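Local atomic coordinates of putative N-acetylneuraminate lyase ([Ruminococcus] gnavus ATCC 29149, PDB entry 6RB7), a protein that belongs to the dihydrodipicolinate synthetase family and folds as an eight-stranded parallel beta/alpha barrel, four chains making up the assembly. Residues A[133-138]-A[166-171]. Sequence-based numbering, arbitrary orientation.
Sequences VDAIAA and DFVIYN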
loop_
_atom_site.group_PDB
_atom_site.type_symbol
_atom_site.label_atom_id
_atom_site.label_comp_id
_atom_site.label_asym_id
_atom_site.label_seq_id
_atom_site.Cartn_x
_atom_site.Cartn_y
_atom_site.Cartn_z
ATOM N N VAL A 133 3.835 -29.102 -24.728
ATOM C CA VAL A 133 3.553 -27.646 -24.760
ATOM C C VAL A 133 4.851 -26.914 -25.132
ATOM O O VAL A 133 5.970 -27.431 -24.917
ATOM C CB VAL A 133 2.998 -27.139 -23.419
ATOM C CG1 VAL A 133 1.706 -27.826 -23.061
ATOM C CG2 VAL A 133 4.025 -27.245 -22.313
ATOM N N ASP A 134 4.739 -25.688 -25.618
ATOM C CA ASP A 134 5.901 -24.851 -25.947
ATOM C C ASP A 134 6.564 -24.364 -24.670
ATOM O O ASP A 134 7.826 -24.377 -24.580
ATOM C CB ASP A 134 5.494 -23.707 -26.857
ATOM C CG ASP A 134 5.010 -24.254 -28.192
ATOM O OD1 ASP A 134 5.886 -24.584 -29.026
ATOM O OD2 ASP A 134 3.788 -24.441 -28.333
ATOM N N ALA A 135 5.769 -23.927 -23.703
ATOM C CA ALA A 135 6.298 -23.383 -22.449
ATOM C C ALA A 135 5.347 -23.717 -21.314
ATOM O O ALA A 135 4.131 -23.885 -21.555
ATOM C CB ALA A 135 6.495 -21.870 -22.572
ATOM N N ILE A 136 5.888 -23.691 -20.117
ATOM C CA ILE A 136 5.096 -23.632 -18.883
ATOM C C ILE A 136 5.333 -22.271 -18.238
ATOM O O ILE A 136 6.352 -21.627 -18.527
ATOM C CB ILE A 136 5.429 -24.783 -17.915
ATOM C CG1 ILE A 136 6.923 -24.833 -17.576
ATOM C CG2 ILE A 136 4.920 -26.100 -18.500
ATOM C CD1 ILE A 136 7.187 -25.666 -16.316
ATOM N N ALA A 137 4.388 -21.876 -17.413
ATOM C CA ALA A 137 4.431 -20.584 -16.707
ATOM C C ALA A 137 4.067 -20.756 -15.251
ATOM O O ALA A 137 3.373 -21.725 -14.887
ATOM C CB ALA A 137 3.512 -19.585 -17.367
ATOM N N ALA A 138 4.463 -19.791 -14.414
ATOM C CA ALA A 138 4.113 -19.837 -12.983
ATOM C C ALA A 138 4.068 -18.419 -12.414
ATOM O O ALA A 138 5.043 -17.679 -12.517
ATOM C CB ALA A 138 5.094 -20.677 -12.230
ATOM N N ASP A 166 10.554 -24.690 -22.045
ATOM C CA ASP A 166 10.674 -23.236 -21.798
ATOM C C ASP A 166 9.822 -22.828 -20.580
ATOM O O ASP A 166 8.730 -23.373 -20.370
ATOM C CB ASP A 166 10.230 -22.428 -22.998
ATOM C CG ASP A 166 11.112 -22.541 -24.233
ATOM O OD1 ASP A 166 12.265 -23.021 -24.125
ATOM O OD2 ASP A 166 10.652 -22.126 -25.287
ATOM N N PHE A 167 10.311 -21.858 -19.813
ATOM C CA PHE A 167 9.669 -21.449 -18.542
ATOM C C PHE A 167 9.468 -19.931 -18.569
ATOM O O PHE A 167 10.428 -19.148 -18.763
ATOM C CB PHE A 167 10.510 -21.843 -17.344
ATOM C CG PHE A 167 9.845 -21.642 -16.010
ATOM C CD1 PHE A 167 9.819 -20.399 -15.399
ATOM C CD2 PHE A 167 9.285 -22.717 -15.346
ATOM C CE1 PHE A 167 9.218 -20.241 -14.154
ATOM C CE2 PHE A 167 8.667 -22.551 -14.112
ATOM C CZ PHE A 167 8.649 -21.317 -13.517
ATOM N N VAL A 168 8.244 -19.514 -18.289
ATOM C CA VAL A 168 7.830 -18.079 -18.173
ATOM C C VAL A 168 7.451 -17.755 -16.738
ATOM O O VAL A 168 6.531 -18.379 -16.179
ATOM C CB VAL A 168 6.669 -17.755 -19.115
ATOM C CG1 VAL A 168 6.249 -16.307 -18.998
ATOM C CG2 VAL A 168 7.017 -18.083 -20.572
ATOM N N ILE A 169 8.095 -16.736 -16.156
ATOM C CA ILE A 169 7.689 -16.213 -14.834
ATOM C C ILE A 169 6.509 -15.279 -15.049
ATOM O O ILE A 169 6.613 -14.409 -15.930
ATOM C CB ILE A 169 8.864 -15.441 -14.222
ATOM C CG1 ILE A 169 10.062 -16.353 -13.999
ATOM C CG2 ILE A 169 8.422 -14.699 -12.968
ATOM C CD1 ILE A 169 11.354 -15.564 -13.844
ATOM N N TYR A 170 5.458 -15.403 -14.254
ATOM C CA TYR A 170 4.302 -14.486 -14.331
ATOM C C TYR A 170 4.388 -13.527 -13.152
ATOM O O TYR A 170 4.170 -13.944 -11.992
ATOM C CB TYR A 170 2.995 -15.253 -14.428
ATOM C CG TYR A 170 1.853 -14.420 -14.947
ATOM C CD1 TYR A 170 1.331 -13.401 -14.199
ATOM C CD2 TYR A 170 1.317 -14.635 -16.216
ATOM C CE1 TYR A 170 0.260 -12.648 -14.654
ATOM C CE2 TYR A 170 0.297 -13.833 -16.709
ATOM C CZ TYR A 170 -0.207 -12.813 -15.941
ATOM O OH TYR A 170 -1.242 -12.019 -16.381
ATOM N N ASN A 171 4.675 -12.243 -13.438
ATOM C CA ASN A 171 4.810 -11.201 -12.395
ATOM C C ASN A 171 3.471 -10.504 -12.213
ATOM O O ASN A 171 2.997 -9.870 -13.145
ATOM C CB ASN A 171 5.923 -10.226 -12.752
ATOM C CG ASN A 171 6.204 -9.224 -11.665
ATOM O OD1 ASN A 171 6.273 -9.609 -10.499
ATOM N ND2 ASN A 171 6.337 -7.944 -12.026
HETATM O O HOH W 1 10.064 -25.827 -24.789
#
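The carbonyl oxygen of Ile136 is gripped twice: Val168 N donates to Ile136 O over 2.8 Å, and Phe167 CA adds a CH···O contact to the same oxygen at 3.3 Å. The strands run parallel, so the bonds alternate along them: Ile136 N to Asp166 O, Ala138 N to Val168 O (3.1 Å), and finally Tyr170 N to Ala138 O (2.9 Å). Ahead of the first of these, a water bridges Asp134 O and Asp166 N, giving to the oxygen and accepting from the amide.

On the side packed by helices 118-130 and 148-160, Ile136 and Ala138 meet the Phe167 ring. With chi1 at 56°, the ethyl arm of Ile136 is swung over toward the neighbouring strand, and its CD1 meets Phe167 CD2 obliquely at 3.7 Å; Ala138 CB touches CZ of that ring at 3.8 Å. Inside the barrel, the small Ala137 CB rests 4.0 Å from Val168 CB, while Asp166 CB packs on Ala135 CB and Asp166 OD2 is hydrogen-bonded to Tyr38 OH.

Together with helix 148-160 the strands form a beta-alpha-beta unit of the barrel. Ile136 and Ala138 spend their backbone N and O on this seam, whereas Ala135 and Ala137 turn theirs to strand 108-112; the alternation satisfies the buried main-chain groups of strand 135-138 from both neighbours, and the partly exposed Asp166 has its carboxylate tied to Tyr38.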